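Local coordinates for protein 2-hydroxyhepta-2,4-diene-1,7-dioate isomerase (PDB 3RR6) that is experimentally uncharacterised but, as a member of the fumarylacetoacetate hydrolase family, probably binds a metal ion and acts as an isomerase or an acylpyruvate-type hydrolase, at residues A[211-216]-A[227-232]; A[89-94]-A[219-224]; A[16-21]-A[60-65]; A[191-196]-A[238-243]. All coordinates share one frame; numbering follows the deposited sequence.

Contact 1. Residues A[211-216]-A[227-232]; sequences GAIVEW and DVILTG
Helix 210-220 lies against strand 228-230, with I213 and V214 on the helix facing I229 and T231. The closest touch is methyl to methyl: I213 CG2 sits 3.5 Å from I229 CG2. The two isoleucines run alongside one another, heading opposite ways. In each, chi1 (-66° in I213, -53° in I229) sets CG1 beside the backbone N, which leaves CG2 anti to that N. The longer branch of I213 goes to a different partner, with its CD1 3.7 Å from T231 CG2. I213 and T231 meet roughly at right angles. This is helix-on-sheet packing within the FAA hydrolase C-terminal domain. Strand 228-230 pairs with strand 67-70 in parallel and with strand 115-125 antiparallel, and the helix covers one face of this part of the sheet. L230 points away from the helix and touches E120, A122 and D149. The V214 end is looser: V214 CG2 is 4.2 Å from I229 CD1, and V214 also packs on A137 and I141. All four touching residues are buried, and no hydrogen bond joins the segments. The one hydroxyl among them, T231 OG1, is bonded to L121 O on strand 115-125.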
loop_
_atom_site.group_PDB
_atom_site.type_symbol
_atom_site.label_atom_id
_atom_site.label_comp_id
_atom_site.label_asym_id
_atom_site.label_seq_id
_atom_site.Cartn_x
_atom_site.Cartn_y
_atom_site.Cartn_z
ATOM N N GLY A 211 -7.485 0.309 -13.173
ATOM C CA GLY A 211 -8.839 0.666 -13.580
ATOM C C GLY A 211 -9.864 -0.422 -13.298
ATOM O O GLY A 211 -10.949 -0.155 -12.781
ATOM N N ALA A 212 -9.508 -1.656 -13.636
ATOM C CA ALA A 212 -10.369 -2.812 -13.427
ATOM C C ALA A 212 -10.622 -3.050 -11.940
ATOM O O ALA A 212 -11.729 -3.401 -11.540
ATOM C CB ALA A 212 -9.736 -4.049 -14.066
ATOM N N ILE A 213 -9.587 -2.848 -11.131
ATOM C CA ILE A 213 -9.691 -2.998 -9.685
ATOM C C ILE A 213 -10.646 -1.973 -9.091
ATOM O O ILE A 213 -11.522 -2.321 -8.307
ATOM C CB ILE A 213 -8.308 -2.886 -9.014
ATOM C CG1 ILE A 213 -7.427 -4.061 -9.423
ATOM C CG2 ILE A 213 -8.440 -2.841 -7.474
ATOM C CD1 ILE A 213 -5.956 -3.887 -9.036
ATOM N N VAL A 214 -10.470 -0.709 -9.464
ATOM C CA VAL A 214 -11.367 0.355 -8.970
ATOM C C VAL A 214 -12.798 0.101 -9.440
ATOM O O VAL A 214 -13.752 0.270 -8.674
ATOM C CB VAL A 214 -10.862 1.740 -9.379
ATOM C CG1 VAL A 214 -11.902 2.828 -9.077
ATOM C CG2 VAL A 214 -9.549 2.044 -8.666
ATOM N N GLU A 215 -12.968 -0.332 -10.688
ATOM C CA GLU A 215 -14.299 -0.687 -11.178
ATOM C C GLU A 215 -14.967 -1.784 -10.338
ATOM O O GLU A 215 -16.133 -1.659 -9.942
ATOM C CB GLU A 215 -14.256 -1.099 -12.656
ATOM C CG GLU A 215 -15.624 -1.346 -13.264
ATOM C CD GLU A 215 -15.571 -1.691 -14.730
ATOM O OE1 GLU A 215 -15.153 -0.840 -15.534
ATOM O OE2 GLU A 215 -15.963 -2.824 -15.085
ATOM N N TRP A 216 -14.223 -2.843 -10.043
ATOM C CA TRP A 216 -14.774 -3.950 -9.262
ATOM C C TRP A 216 -15.115 -3.515 -7.841
ATOM O O TRP A 216 -16.237 -3.753 -7.366
ATOM C CB TRP A 216 -13.791 -5.122 -9.235
ATOM C CG TRP A 216 -14.292 -6.346 -8.542
ATOM C CD1 TRP A 216 -14.095 -6.685 -7.228
ATOM C CD2 TRP A 216 -15.047 -7.419 -9.122
ATOM N NE1 TRP A 216 -14.692 -7.894 -6.960
ATOM C CE2 TRP A 216 -15.275 -8.371 -8.104
ATOM C CE3 TRP A 216 -15.543 -7.673 -10.405
ATOM C CZ2 TRP A 216 -15.985 -9.550 -8.329
ATOM C CZ3 TRP A 216 -16.248 -8.843 -10.621
ATOM C CH2 TRP A 216 -16.464 -9.766 -9.585
ATOM N N ASP A 227 -9.218 6.278 1.249
ATOM C CA ASP A 227 -9.266 4.819 1.210
ATOM C C ASP A 227 -8.109 4.261 0.374
ATOM O O ASP A 227 -7.672 4.868 -0.604
ATOM C CB ASP A 227 -10.599 4.312 0.656
ATOM C CG ASP A 227 -11.734 4.398 1.660
ATOM O OD1 ASP A 227 -11.484 4.729 2.847
ATOM O OD2 ASP A 227 -12.885 4.130 1.248
ATOM N N VAL A 228 -7.641 3.093 0.772
ATOM C CA VAL A 228 -6.513 2.431 0.131
ATOM C C VAL A 228 -6.985 1.127 -0.488
ATOM O O VAL A 228 -7.729 0.380 0.147
ATOM C CB VAL A 228 -5.409 2.161 1.150
ATOM C CG1 VAL A 228 -4.297 1.298 0.554
ATOM C CG2 VAL A 228 -4.829 3.477 1.670
ATOM N N ILE A 229 -6.565 0.863 -1.725
ATOM C CA ILE A 229 -6.773 -0.441 -2.356
ATOM C C ILE A 229 -5.414 -1.050 -2.701
ATOM O O ILE A 229 -4.659 -0.503 -3.511
ATOM C CB ILE A 229 -7.628 -0.381 -3.636
ATOM C CG1 ILE A 229 -8.953 0.333 -3.381
ATOM C CG2 ILE A 229 -7.865 -1.819 -4.143
ATOM C CD1 ILE A 229 -9.743 0.645 -4.673
ATOM N N LEU A 230 -5.090 -2.173 -2.069
ATOM C CA LEU A 230 -3.862 -2.910 -2.378
ATOM C C LEU A 230 -4.126 -3.789 -3.591
ATOM O O LEU A 230 -5.125 -4.503 -3.635
ATOM C CB LEU A 230 -3.421 -3.753 -1.188
ATOM C CG LEU A 230 -3.184 -3.015 0.128
ATOM C CD1 LEU A 230 -2.678 -3.983 1.181
ATOM C CD2 LEU A 230 -2.189 -1.870 -0.063
ATOM N N THR A 231 -3.233 -3.746 -4.569
ATOM C CA THR A 231 -3.532 -4.311 -5.891
ATOM C C THR A 231 -3.087 -5.760 -6.124
ATOM O O THR A 231 -3.250 -6.274 -7.223
ATOM C CB THR A 231 -2.947 -3.427 -6.997
ATOM O OG1 THR A 231 -1.526 -3.328 -6.836
ATOM C CG2 THR A 231 -3.591 -2.027 -6.964
ATOM N N GLY A 232 -2.569 -6.413 -5.090
ATOM C CA GLY A 232 -2.142 -7.814 -5.168
ATOM C C GLY A 232 -0.629 -7.947 -5.061
ATOM O O GLY A 232 0.085 -6.961 -4.907
#

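Contact 2. Residues A[89-94]-A[219-224]; sequences PVIFIK and AVMTLL
M221 and I91 reach toward each other tip to tip where the end of helix 210-220 faces strand 91-94. This is a surface contact in the FAA hydrolase C-terminal domain. Strand 91-94 pairs antiparallel with strand 67-70, and residues 221-224 lead out of the helix as a loop. The better packed part centres on the terminal methyl of M221. M221 CE is 4.1 Å from I91 CD1. The methionine starts with CG between the backbone N and the carbonyl carbon (chi1 58°). It then runs extended and bends at its last torsion (chi3 74°), which brings CE to the isoleucine. I91 is also backed by the helix, since it packs on W216, and M221 touches V68 of strand 67-70. The loose part lies on both flanks of this pair. I93, an exposed residue, comes only as near as 4.3 Å, from its CD1 to M221 CE. V220 is exposed too, and its CG2 is 4.5 Å from I91 CD1. All four residues also touch a crystal neighbour. No hydrogen bond crosses between the segments. F92 points away from 219-224 and meets the ring of W162. Within its own segment, M221 CE lies 3.8 Å from V220 CG1.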
loop_
_atom_site.group_PDB
_atom_site.type_symbol
_atom_site.label_atom_id
_atom_site.label_comp_id
_atom_site.label_asym_id
_atom_site.label_seq_id
_atom_site.Cartn_x
_atom_site.Cartn_y
_atom_site.Cartn_z
ATOM N N PRO A 89 -11.978 -10.952 -9.675
ATOM C CA PRO A 89 -11.254 -10.513 -8.474
ATOM C C PRO A 89 -11.784 -11.120 -7.173
ATOM O O PRO A 89 -12.999 -11.331 -7.034
ATOM C CB PRO A 89 -11.493 -9.001 -8.465
ATOM C CG PRO A 89 -11.707 -8.662 -9.891
ATOM C CD PRO A 89 -12.481 -9.802 -10.442
ATOM N N VAL A 90 -10.869 -11.389 -6.240
ATOM C CA VAL A 90 -11.217 -11.796 -4.891
ATOM C C VAL A 90 -10.731 -10.691 -3.964
ATOM O O VAL A 90 -9.526 -10.432 -3.904
ATOM C CB VAL A 90 -10.524 -13.121 -4.509
ATOM C CG1 VAL A 90 -10.775 -13.451 -3.048
ATOM C CG2 VAL A 90 -11.018 -14.253 -5.392
ATOM N N ILE A 91 -11.648 -10.011 -3.288
ATOM C CA ILE A 91 -11.249 -8.884 -2.431
ATOM C C ILE A 91 -11.463 -9.199 -0.961
ATOM O O ILE A 91 -12.244 -10.071 -0.607
ATOM C CB ILE A 91 -11.988 -7.573 -2.803
ATOM C CG1 ILE A 91 -13.502 -7.701 -2.585
ATOM C CG2 ILE A 91 -11.670 -7.203 -4.253
ATOM C CD1 ILE A 91 -14.273 -6.385 -2.708
ATOM N N PHE A 92 -10.741 -8.474 -0.119
ATOM C CA PHE A 92 -10.949 -8.555 1.330
ATOM C C PHE A 92 -10.589 -7.221 1.934
ATOM O O PHE A 92 -10.086 -6.333 1.233
ATOM C CB PHE A 92 -10.125 -9.682 1.946
ATOM C CG PHE A 92 -8.734 -9.744 1.436
ATOM C CD1 PHE A 92 -8.447 -10.467 0.279
ATOM C CD2 PHE A 92 -7.713 -9.066 2.077
ATOM C CE1 PHE A 92 -7.173 -10.520 -0.221
ATOM C CE2 PHE A 92 -6.415 -9.119 1.570
ATOM C CZ PHE A 92 -6.156 -9.842 0.420
ATOM N N ILE A 93 -10.917 -7.052 3.210
ATOM C CA ILE A 93 -10.673 -5.796 3.901
ATOM C C ILE A 93 -9.701 -5.987 5.048
ATOM O O ILE A 93 -9.787 -6.967 5.794
ATOM C CB ILE A 93 -11.974 -5.171 4.425
ATOM C CG1 ILE A 93 -12.789 -4.631 3.255
ATOM C CG2 ILE A 93 -11.692 -4.046 5.427
ATOM C CD1 ILE A 93 -14.232 -4.336 3.597
ATOM N N LYS A 94 -8.775 -5.050 5.157
ATOM C CA LYS A 94 -7.916 -4.919 6.322
ATOM C C LYS A 94 -8.404 -3.697 7.091
ATOM O O LYS A 94 -8.694 -2.667 6.495
ATOM C CB LYS A 94 -6.459 -4.771 5.904
ATOM C CG LYS A 94 -5.892 -6.036 5.240
ATOM C CD LYS A 94 -4.554 -5.796 4.525
ATOM C CE LYS A 94 -3.363 -5.680 5.446
ATOM N NZ LYS A 94 -2.796 -7.014 5.892
ATOM N N ALA A 219 -17.977 -0.947 -7.515
ATOM C CA ALA A 219 -19.296 -1.495 -7.811
ATOM C C ALA A 219 -19.910 -2.121 -6.556
ATOM O O ALA A 219 -21.136 -2.154 -6.403
ATOM C CB ALA A 219 -19.198 -2.542 -8.929
ATOM N N VAL A 220 -19.049 -2.622 -5.676
ATOM C CA VAL A 220 -19.476 -3.227 -4.404
ATOM C C VAL A 220 -19.765 -2.168 -3.353
ATOM O O VAL A 220 -20.857 -2.132 -2.797
ATOM C CB VAL A 220 -18.401 -4.178 -3.846
ATOM C CG1 VAL A 220 -18.875 -4.835 -2.550
ATOM C CG2 VAL A 220 -18.061 -5.258 -4.852
ATOM N N MET A 221 -18.787 -1.302 -3.091
ATOM C CA MET A 221 -18.833 -0.404 -1.934
ATOM C C MET A 221 -18.419 1.007 -2.310
ATOM O O MET A 221 -17.529 1.212 -3.149
ATOM C CB MET A 221 -17.925 -0.923 -0.813
ATOM C CG MET A 221 -16.470 -1.092 -1.198
ATOM S SD MET A 221 -15.518 -1.978 0.063
ATOM C CE MET A 221 -16.105 -3.659 -0.193
ATOM N N THR A 222 -19.056 1.977 -1.667
ATOM C CA THR A 222 -18.625 3.364 -1.761
ATOM C C THR A 222 -17.190 3.497 -1.241
ATOM O O THR A 222 -16.820 2.921 -0.210
ATOM C CB THR A 222 -19.559 4.282 -0.969
ATOM O OG1 THR A 222 -20.839 4.332 -1.610
ATOM C CG2 THR A 222 -18.996 5.699 -0.878
ATOM N N LEU A 223 -16.379 4.251 -1.984
ATOM C CA LEU A 223 -15.008 4.555 -1.596
ATOM C C LEU A 223 -14.941 6.022 -1.177
ATOM O O LEU A 223 -15.606 6.880 -1.764
ATOM C CB LEU A 223 -14.053 4.284 -2.748
ATOM C CG LEU A 223 -13.929 2.807 -3.149
ATOM C CD1 LEU A 223 -13.177 2.657 -4.464
ATOM C CD2 LEU A 223 -13.251 2.011 -2.031
ATOM N N LEU A 224 -14.165 6.294 -0.138
ATOM C CA LEU A 224 -14.036 7.643 0.419
ATOM C C LEU A 224 -12.613 8.156 0.182
ATOM O O LEU A 224 -11.686 7.362 0.069
ATOM C CB LEU A 224 -14.347 7.603 1.913
ATOM C CG LEU A 224 -15.752 7.084 2.251
ATOM C CD1 LEU A 224 -15.927 6.892 3.755
ATOM C CD2 LEU A 224 -16.826 8.007 1.665
#

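Contact 3. Residues A[16-21]-A[60-65]. With EDO (1,2-ethanediol), chain P.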
loop_
_atom_site.group_PDB
_atom_site.type_symbol
_atom_site.label_atom_id
_atom_site.label_comp_id
_atom_site.label_asym_id
_atom_site.label_seq_id
_atom_site.Cartn_x
_atom_site.Cartn_y
_atom_site.Cartn_z
ATOM N N VAL A 16 2.128 16.819 14.327
ATOM C CA VAL A 16 1.868 15.986 13.139
ATOM C C VAL A 16 1.247 16.818 12.014
ATOM O O VAL A 16 0.402 17.676 12.272
ATOM C CB VAL A 16 0.928 14.820 13.493
ATOM C CG1 VAL A 16 0.459 14.074 12.240
ATOM C CG2 VAL A 16 1.613 13.873 14.473
ATOM N N ALA A 17 1.666 16.565 10.775
ATOM C CA ALA A 17 1.252 17.382 9.635
ATOM C C ALA A 17 1.164 16.582 8.337
ATOM O O ALA A 17 1.911 15.632 8.138
ATOM C CB ALA A 17 2.233 18.533 9.451
ATOM N N PHE A 18 0.254 16.996 7.461
ATOM C CA PHE A 18 0.182 16.496 6.092
ATOM C C PHE A 18 1.079 17.419 5.274
ATOM O O PHE A 18 0.996 18.651 5.409
ATOM C CB PHE A 18 -1.270 16.522 5.583
ATOM C CG PHE A 18 -1.495 15.779 4.287
ATOM C CD1 PHE A 18 -1.369 14.402 4.226
ATOM C CD2 PHE A 18 -1.861 16.460 3.123
ATOM C CE1 PHE A 18 -1.594 13.718 3.035
ATOM C CE2 PHE A 18 -2.092 15.773 1.945
ATOM C CZ PHE A 18 -1.942 14.404 1.902
ATOM N N VAL A 19 1.945 16.830 4.452
ATOM C CA VAL A 19 3.000 17.573 3.780
ATOM C C VAL A 19 3.190 17.200 2.317
ATOM O O VAL A 19 2.845 16.095 1.890
ATOM C CB VAL A 19 4.367 17.368 4.486
ATOM C CG1 VAL A 19 4.356 18.013 5.860
ATOM C CG2 VAL A 19 4.722 15.867 4.589
ATOM N N SER A 20 3.750 18.151 1.566
ATOM C CA SER A 20 4.340 17.894 0.261
ATOM C C SER A 20 5.840 17.676 0.466
ATOM O O SER A 20 6.512 18.496 1.106
ATOM C CB SER A 20 4.093 19.083 -0.678
ATOM O OG SER A 20 4.798 18.950 -1.903
ATOM N N ILE A 21 6.369 16.575 -0.062
ATOM C CA ILE A 21 7.786 16.240 0.096
ATOM C C ILE A 21 8.519 16.577 -1.195
ATOM O O ILE A 21 8.202 16.048 -2.259
ATOM C CB ILE A 21 7.978 14.754 0.469
ATOM C CG1 ILE A 21 7.320 14.470 1.827
ATOM C CG2 ILE A 21 9.471 14.396 0.509
ATOM C CD1 ILE A 21 6.696 13.119 1.938
ATOM N N ALA A 60 2.559 6.825 8.247
ATOM C CA ALA A 60 1.715 6.355 7.149
ATOM C C ALA A 60 1.174 7.591 6.433
ATOM O O ALA A 60 0.815 8.566 7.089
ATOM C CB ALA A 60 0.569 5.494 7.652
ATOM N N PRO A 61 1.134 7.567 5.091
ATOM C CA PRO A 61 0.921 8.832 4.361
ATOM C C PRO A 61 -0.509 9.360 4.277
ATOM O O PRO A 61 -0.720 10.452 3.738
ATOM C CB PRO A 61 1.439 8.504 2.959
ATOM C CG PRO A 61 1.281 7.033 2.835
ATOM C CD PRO A 61 1.616 6.501 4.196
ATOM N N ILE A 62 -1.475 8.602 4.777
ATOM C CA ILE A 62 -2.880 8.988 4.662
ATOM C C ILE A 62 -3.666 8.358 5.804
ATOM O O ILE A 62 -3.266 7.321 6.344
ATOM C CB ILE A 62 -3.442 8.534 3.283
ATOM C CG1 ILE A 62 -4.662 9.353 2.882
ATOM C CG2 ILE A 62 -3.736 7.042 3.283
ATOM C CD1 ILE A 62 -4.317 10.658 2.228
ATOM N N LEU A 63 -4.759 9.010 6.187
ATOM C CA LEU A 63 -5.722 8.460 7.121
ATOM C C LEU A 63 -6.832 7.792 6.307
ATOM O O LEU A 63 -7.669 8.474 5.704
ATOM C CB LEU A 63 -6.288 9.582 7.998
ATOM C CG LEU A 63 -5.251 10.327 8.846
ATOM C CD1 LEU A 63 -5.937 11.461 9.628
ATOM C CD2 LEU A 63 -4.542 9.358 9.765
ATOM N N ALA A 64 -6.779 6.462 6.229
ATOM C CA ALA A 64 -7.722 5.673 5.431
ATOM C C ALA A 64 -8.885 5.199 6.265
ATOM O O ALA A 64 -8.688 4.737 7.389
ATOM C CB ALA A 64 -7.003 4.442 4.831
ATOM N N SER A 65 -10.097 5.290 5.726
ATOM C CA SER A 65 -11.257 4.740 6.438
ATOM C C SER A 65 -11.264 3.214 6.373
ATOM O O SER A 65 -11.684 2.556 7.320
ATOM C CB SER A 65 -12.579 5.328 5.935
ATOM O OG SER A 65 -13.101 4.638 4.821
HETATM C C1 EDO P . -4.522 12.821 5.032
HETATM O O1 EDO P . -5.490 11.803 5.323
HETATM C C2 EDO P . -5.160 13.944 4.216
HETATM O O2 EDO P . -5.571 15.009 5.079
#
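Strand 15-22 passes the irregular loop 60-65 at a distance, with the nearest CA atoms, those of F18 and P61, 7.9 Å apart. The phenyl ring of F18 bridges the interval. Its CG is anti to the backbone N (chi1 -169°), and the end of the side chain comes closer to the loop than its start does. P61 O lies at the ring edge, near the ring plane, 3.5 Å from F18 CE1. This buried carbonyl oxygen has no hydrogen-bond partner in the model, so the ring edge is its neighbour here. I62 approaches the ring obliquely, with its CD1 4.2 Å from F18 CE1. Strand 15-22 belongs to the Rv2993c-like N-terminal region. The loop links strand 57-58 to strand 67-70, and the contact lays it beside strand 15-22. P61 and I62 also pack on I178 of strand 172-179, while F18 touches R9, I36 and P40. A molecule of 1,2-ethanediol, probably from the crystallisation liquor, fits between strand and loop. Its C2 lies 3.7 Å above the plane of the F18 ring, over the centre. L63 N donates a nearly straight hydrogen bond to its O1, at 3.0 Å and 170°. I62 CD1 is 3.5 Å from the same oxygen.

Contact 4. Residues A[191-196]-A[238-243]; sequences TEVNGQ and GPIVDG
The flat group that meets segment 238-243 is the carboxamide of N194, which comes up to the backbone of G243. N194 OD1 and G243 O are 4.3 Å apart, a loose approach of two oxygens with no bond between them. The amide is held instead by the two residues after G243: OD1 accepts from T245 N, and ND2 bonds to D244 OD1. OD1 also has a hydrogen bond to a bound di(hydroxyethyl)ether, probably from the crystallisation liquor. N194 stands in a type I' turn, V193 to Q196, which closes the beta hairpin of strands 188-193 and 196-202. The turn is sealed by two backbone bonds, V193 N to Q196 O at 2.9 Å and Q196 N to V193 O at 3.0 Å. N194 and G195 both have positive phi, and Asn-Gly is a classic pair for this turn. Deeper in, the contact is apolar and buried. V193 directs its side chain toward 238-243 and also packs on H117 and V246, while I240 starts off to one side and its end leads away, to V115, H117 and V260. The valine and isoleucine meet methyl to methyl, V193 CG2 to I240 CG2, at 4.4 Å.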
loop_
_atom_site.group_PDB
_atom_site.type_symbol
_atom_site.label_atom_id
_atom_site.label_comp_id
_atom_site.label_asym_id
_atom_site.label_seq_id
_atom_site.Cartn_x
_atom_site.Cartn_y
_atom_site.Cartn_z
ATOM N N THR A 191 10.496 -7.083 -3.328
ATOM C CA THR A 191 10.495 -7.238 -1.875
ATOM C C THR A 191 11.801 -7.877 -1.454
ATOM O O THR A 191 12.221 -8.869 -2.066
ATOM C CB THR A 191 9.346 -8.136 -1.414
ATOM O OG1 THR A 191 8.108 -7.577 -1.859
ATOM C CG2 THR A 191 9.332 -8.276 0.113
ATOM N N GLU A 192 12.438 -7.298 -0.436
ATOM C CA GLU A 192 13.682 -7.831 0.122
ATOM C C GLU A 192 13.514 -8.149 1.601
ATOM O O GLU A 192 12.852 -7.418 2.329
ATOM C CB GLU A 192 14.844 -6.841 -0.066
ATOM C CG GLU A 192 15.189 -6.526 -1.501
ATOM C CD GLU A 192 16.370 -5.569 -1.648
ATOM O OE1 GLU A 192 16.988 -5.198 -0.620
ATOM O OE2 GLU A 192 16.692 -5.203 -2.802
ATOM N N VAL A 193 14.119 -9.246 2.039
ATOM C CA VAL A 193 14.207 -9.577 3.458
ATOM C C VAL A 193 15.694 -9.680 3.780
ATOM O O VAL A 193 16.412 -10.496 3.193
ATOM C CB VAL A 193 13.487 -10.888 3.789
ATOM C CG1 VAL A 193 13.709 -11.286 5.259
ATOM C CG2 VAL A 193 12.000 -10.777 3.477
ATOM N N ASN A 194 16.153 -8.819 4.684
ATOM C CA ASN A 194 17.576 -8.755 5.053
ATOM C C ASN A 194 18.485 -8.625 3.823
ATOM O O ASN A 194 19.550 -9.240 3.756
ATOM C CB ASN A 194 17.952 -9.968 5.901
ATOM C CG ASN A 194 17.064 -10.131 7.102
ATOM O OD1 ASN A 194 16.592 -9.141 7.672
ATOM N ND2 ASN A 194 16.812 -11.380 7.489
ATOM N N GLY A 195 18.027 -7.835 2.850
ATOM C CA GLY A 195 18.771 -7.566 1.629
ATOM C C GLY A 195 18.713 -8.633 0.550
ATOM O O GLY A 195 19.361 -8.483 -0.485
ATOM N N GLN A 196 17.961 -9.708 0.793
ATOM C CA GLN A 196 17.829 -10.814 -0.154
ATOM C C GLN A 196 16.505 -10.619 -0.907
ATOM O O GLN A 196 15.468 -10.415 -0.273
ATOM C CB GLN A 196 17.824 -12.141 0.608
ATOM C CG GLN A 196 19.109 -12.410 1.412
ATOM C CD GLN A 196 18.962 -13.550 2.407
ATOM O OE1 GLN A 196 17.959 -14.267 2.409
ATOM N NE2 GLN A 196 19.962 -13.717 3.268
ATOM N N GLY A 238 6.812 -15.233 1.150
ATOM C CA GLY A 238 7.468 -16.109 2.106
ATOM C C GLY A 238 7.515 -15.502 3.487
ATOM O O GLY A 238 7.000 -14.406 3.703
ATOM N N PRO A 239 8.150 -16.212 4.431
ATOM C CA PRO A 239 8.070 -15.838 5.838
ATOM C C PRO A 239 8.920 -14.645 6.257
ATOM O O PRO A 239 9.971 -14.372 5.664
ATOM C CB PRO A 239 8.555 -17.104 6.554
ATOM C CG PRO A 239 9.451 -17.740 5.595
ATOM C CD PRO A 239 8.832 -17.503 4.249
ATOM N N ILE A 240 8.443 -13.946 7.284
ATOM C CA ILE A 240 9.213 -12.964 8.032
ATOM C C ILE A 240 9.224 -13.442 9.482
ATOM O O ILE A 240 8.225 -14.001 9.969
ATOM C CB ILE A 240 8.646 -11.529 7.916
ATOM C CG1 ILE A 240 7.156 -11.476 8.269
ATOM C CG2 ILE A 240 8.867 -11.006 6.515
ATOM C CD1 ILE A 240 6.584 -10.052 8.357
ATOM N N VAL A 241 10.369 -13.269 10.141
ATOM C CA VAL A 241 10.558 -13.726 11.517
ATOM C C VAL A 241 11.211 -12.638 12.352
ATOM O O VAL A 241 11.724 -11.646 11.826
ATOM C CB VAL A 241 11.403 -15.033 11.589
ATOM C CG1 VAL A 241 10.707 -16.157 10.835
ATOM C CG2 VAL A 241 12.828 -14.804 11.066
ATOM N N ASP A 242 11.171 -12.830 13.667
ATOM C CA ASP A 242 11.778 -11.907 14.605
ATOM C C ASP A 242 13.210 -11.577 14.198
ATOM O O ASP A 242 14.027 -12.481 13.941
ATOM C CB ASP A 242 11.771 -12.529 16.004
ATOM C CG ASP A 242 12.332 -11.600 17.063
ATOM O OD1 ASP A 242 11.851 -10.466 17.197
ATOM O OD2 ASP A 242 13.276 -12.017 17.785
ATOM N N GLY A 243 13.507 -10.285 14.136
ATOM C CA GLY A 243 14.829 -9.808 13.785
ATOM C C GLY A 243 15.016 -9.451 12.326
ATOM O O GLY A 243 16.025 -8.839 11.972
#

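Contacts 1 and 2 share helix 210-220 and touch directly. W216 of contact 1 packs on P89 and I91 of contact 2, with W216 CD2 3.6 Å from P89 CG. Contact 1 is fully buried and tight, while contact 2 is its looser surface counterpart. Both are purely apolar across their segments. Contact 3 is buried but involves a strand of the N-terminal region, and it mixes a ring, a carbonyl and a bound diol. Its segment 60-65 meets segment 227-232 of contact 1 at S65 OG and D227 OD1, a probable hydrogen bond of 2.6 Å. Contact 4 stands apart, on the opposite side of the chain's centre from contacts 1 and 2. It is partly buried, with an apolar pair inside and a polar turn at the rim.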